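Local coordinates for Myo-inositol-1-phosphate synthase-related protein (Thermotoga maritima MSB8, PDB 3CIN) that binds nicotinamide-adenine-dinucleotide, probably through a Rossmann-type domain, and belongs to the myo-inositol-1-phosphate synthase family, forming an assembly of four chains, at residues L47-L51 / M383-L389. Numbering follows the deposited sequence.
Sequences LAREL and MRIWAGL
A bend at chi3 (61°) in Arg-384, in a chain that is extended at chi2, turns its guanidinium to meet the carboxylate of Glu-50, whose own chain runs straight on beyond CG. The result is a textbook end-on, two-pronged salt bridge: Arg-384 NH2 gives a hydrogen bond to Glu-50 OE1 at 2.7 Å and Arg-384 NH1 one to Glu-50 OE2 at 2.8 Å, both nearly straight. Each oxygen is met on its syn side, and the carboxylate and guanidinium planes lie 27° apart. Tyr-380 OH and the carbonyl of Lys-390 bind Arg-384 NH1 and NE respectively, so further hydrogen bonds help fix the rotation of the guanidinium. Glu-50 closes a type II' turn that begins at Leu-47, in the loop between helix 23-36 and strand 58-65 of the parallel sheet, consistent with a Rossmann-type fold; across the contact, helix 376-386 ends in a Schellman motif with Gly-388 at positive phi. Leu-389, just past that end, lays CD1 over one face of the guanidinium, toward its rim, and packs the same methyl on Leu-47 CD2 at 3.8 Å. Leu-47 CD1, the other methyl of that side chain, meets Met-383 SD tip to tip at 3.8 Å, while Tyr-362 of helix 356-362 touches both residues.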
loop_
_atom_site.group_PDB
_atom_site.type_symbol
_atom_site.label_atom_id
_atom_site.label_comp_id
_atom_site.label_asym_id
_atom_site.label_seq_id
_atom_site.Cartn_x
_atom_site.Cartn_y
_atom_site.Cartn_z
ATOM N N LEU A 47 -11.276 17.031 -21.972
ATOM C CA LEU A 47 -12.397 17.729 -22.579
ATOM C C LEU A 47 -13.025 16.937 -23.706
ATOM O O LEU A 47 -14.000 17.363 -24.276
ATOM C CB LEU A 47 -12.007 19.152 -23.024
ATOM C CG LEU A 47 -11.564 20.039 -21.866
ATOM C CD1 LEU A 47 -11.117 21.341 -22.570
ATOM C CD2 LEU A 47 -12.672 20.240 -20.832
ATOM N N ALA A 48 -12.502 15.741 -23.976
ATOM C CA ALA A 48 -13.156 14.789 -24.885
ATOM C C ALA A 48 -13.700 15.490 -26.125
ATOM O O ALA A 48 -12.924 16.130 -26.821
ATOM C CB ALA A 48 -14.202 14.032 -24.166
ATOM N N ARG A 49 -14.985 15.337 -26.420
ATOM C CA ARG A 49 -15.593 15.910 -27.617
ATOM C C ARG A 49 -16.338 17.216 -27.358
ATOM O O ARG A 49 -17.183 17.624 -28.175
ATOM C CB ARG A 49 -16.507 14.899 -28.268
ATOM C CG ARG A 49 -15.804 13.666 -28.760
ATOM C CD ARG A 49 -16.776 12.845 -29.585
ATOM N NE ARG A 49 -16.426 11.443 -29.444
ATOM C CZ ARG A 49 -15.638 10.774 -30.275
ATOM N NH1 ARG A 49 -15.174 11.340 -31.398
ATOM N NH2 ARG A 49 -15.378 9.492 -30.009
ATOM N N GLU A 50 -16.025 17.882 -26.249
ATOM C CA GLU A 50 -16.700 19.145 -25.889
ATOM C C GLU A 50 -16.177 20.357 -26.655
ATOM O O GLU A 50 -16.821 21.395 -26.678
ATOM C CB GLU A 50 -16.570 19.423 -24.405
ATOM C CG GLU A 50 -17.231 18.399 -23.532
ATOM C CD GLU A 50 -17.251 18.825 -22.085
ATOM O OE1 GLU A 50 -18.168 19.610 -21.754
ATOM O OE2 GLU A 50 -16.354 18.382 -21.316
ATOM N N LEU A 51 -15.001 20.238 -27.261
ATOM C CA LEU A 51 -14.421 21.385 -27.983
ATOM C C LEU A 51 -14.922 21.388 -29.416
ATOM O O LEU A 51 -15.344 20.355 -29.933
ATOM C CB LEU A 51 -12.897 21.352 -27.913
ATOM C CG LEU A 51 -12.326 21.520 -26.510
ATOM C CD1 LEU A 51 -10.795 21.351 -26.541
ATOM C CD2 LEU A 51 -12.791 22.892 -25.931
ATOM N N MET A 383 -10.439 26.433 -16.119
ATOM C CA MET A 383 -10.019 26.076 -17.460
ATOM C C MET A 383 -11.266 25.846 -18.299
ATOM O O MET A 383 -11.323 26.358 -19.396
ATOM C CB MET A 383 -9.134 24.837 -17.443
ATOM C CG MET A 383 -8.558 24.462 -18.747
ATOM S SD MET A 383 -9.681 23.357 -19.657
ATOM C CE MET A 383 -9.602 21.884 -18.592
ATOM N N ARG A 384 -12.272 25.125 -17.792
ATOM C CA ARG A 384 -13.542 24.994 -18.569
ATOM C C ARG A 384 -14.118 26.371 -18.935
ATOM O O ARG A 384 -14.517 26.610 -20.068
ATOM C CB ARG A 384 -14.560 24.161 -17.845
ATOM C CG ARG A 384 -14.170 22.690 -17.631
ATOM C CD ARG A 384 -15.317 21.898 -16.999
ATOM N NE ARG A 384 -16.523 21.878 -17.830
ATOM C CZ ARG A 384 -16.750 21.013 -18.815
ATOM N NH1 ARG A 384 -15.898 20.020 -19.068
ATOM N NH2 ARG A 384 -17.859 21.117 -19.523
ATOM N N ILE A 385 -14.145 27.294 -17.983
ATOM C CA ILE A 385 -14.705 28.608 -18.241
ATOM C C ILE A 385 -13.889 29.311 -19.318
ATOM O O ILE A 385 -14.456 29.919 -20.187
ATOM C CB ILE A 385 -14.763 29.466 -16.972
ATOM C CG1 ILE A 385 -15.810 28.898 -16.012
ATOM C CG2 ILE A 385 -15.151 30.937 -17.315
ATOM C CD1 ILE A 385 -15.598 29.306 -14.521
ATOM N N TRP A 386 -12.567 29.227 -19.245
ATOM C CA TRP A 386 -11.681 29.833 -20.271
ATOM C C TRP A 386 -12.001 29.286 -21.664
ATOM O O TRP A 386 -11.991 30.033 -22.670
ATOM C CB TRP A 386 -10.208 29.554 -19.934
ATOM C CG TRP A 386 -9.243 30.159 -20.941
ATOM C CD1 TRP A 386 -8.677 31.412 -20.908
ATOM C CD2 TRP A 386 -8.779 29.541 -22.145
ATOM N NE1 TRP A 386 -7.885 31.594 -22.004
ATOM C CE2 TRP A 386 -7.907 30.442 -22.762
ATOM C CE3 TRP A 386 -8.991 28.288 -22.737
ATOM C CZ2 TRP A 386 -7.284 30.160 -23.995
ATOM C CZ3 TRP A 386 -8.379 28.016 -23.937
ATOM C CH2 TRP A 386 -7.549 28.942 -24.555
ATOM N N ALA A 387 -12.297 27.993 -21.729
ATOM C CA ALA A 387 -12.522 27.283 -22.992
ATOM C C ALA A 387 -13.883 27.542 -23.556
ATOM O O ALA A 387 -14.190 27.024 -24.618
ATOM C CB ALA A 387 -12.340 25.765 -22.809
ATOM N N GLY A 388 -14.728 28.278 -22.842
ATOM C CA GLY A 388 -16.120 28.529 -23.272
ATOM C C GLY A 388 -17.112 27.428 -22.939
ATOM O O GLY A 388 -18.156 27.313 -23.568
ATOM N N LEU A 389 -16.822 26.623 -21.938
ATOM C CA LEU A 389 -17.712 25.559 -21.523
ATOM C C LEU A 389 -18.373 25.906 -20.221
ATOM O O LEU A 389 -17.926 26.819 -19.536
ATOM C CB LEU A 389 -16.937 24.255 -21.375
ATOM C CG LEU A 389 -16.131 23.824 -22.600
ATOM C CD1 LEU A 389 -15.221 22.655 -22.242
ATOM C CD2 LEU A 389 -17.029 23.454 -23.785
#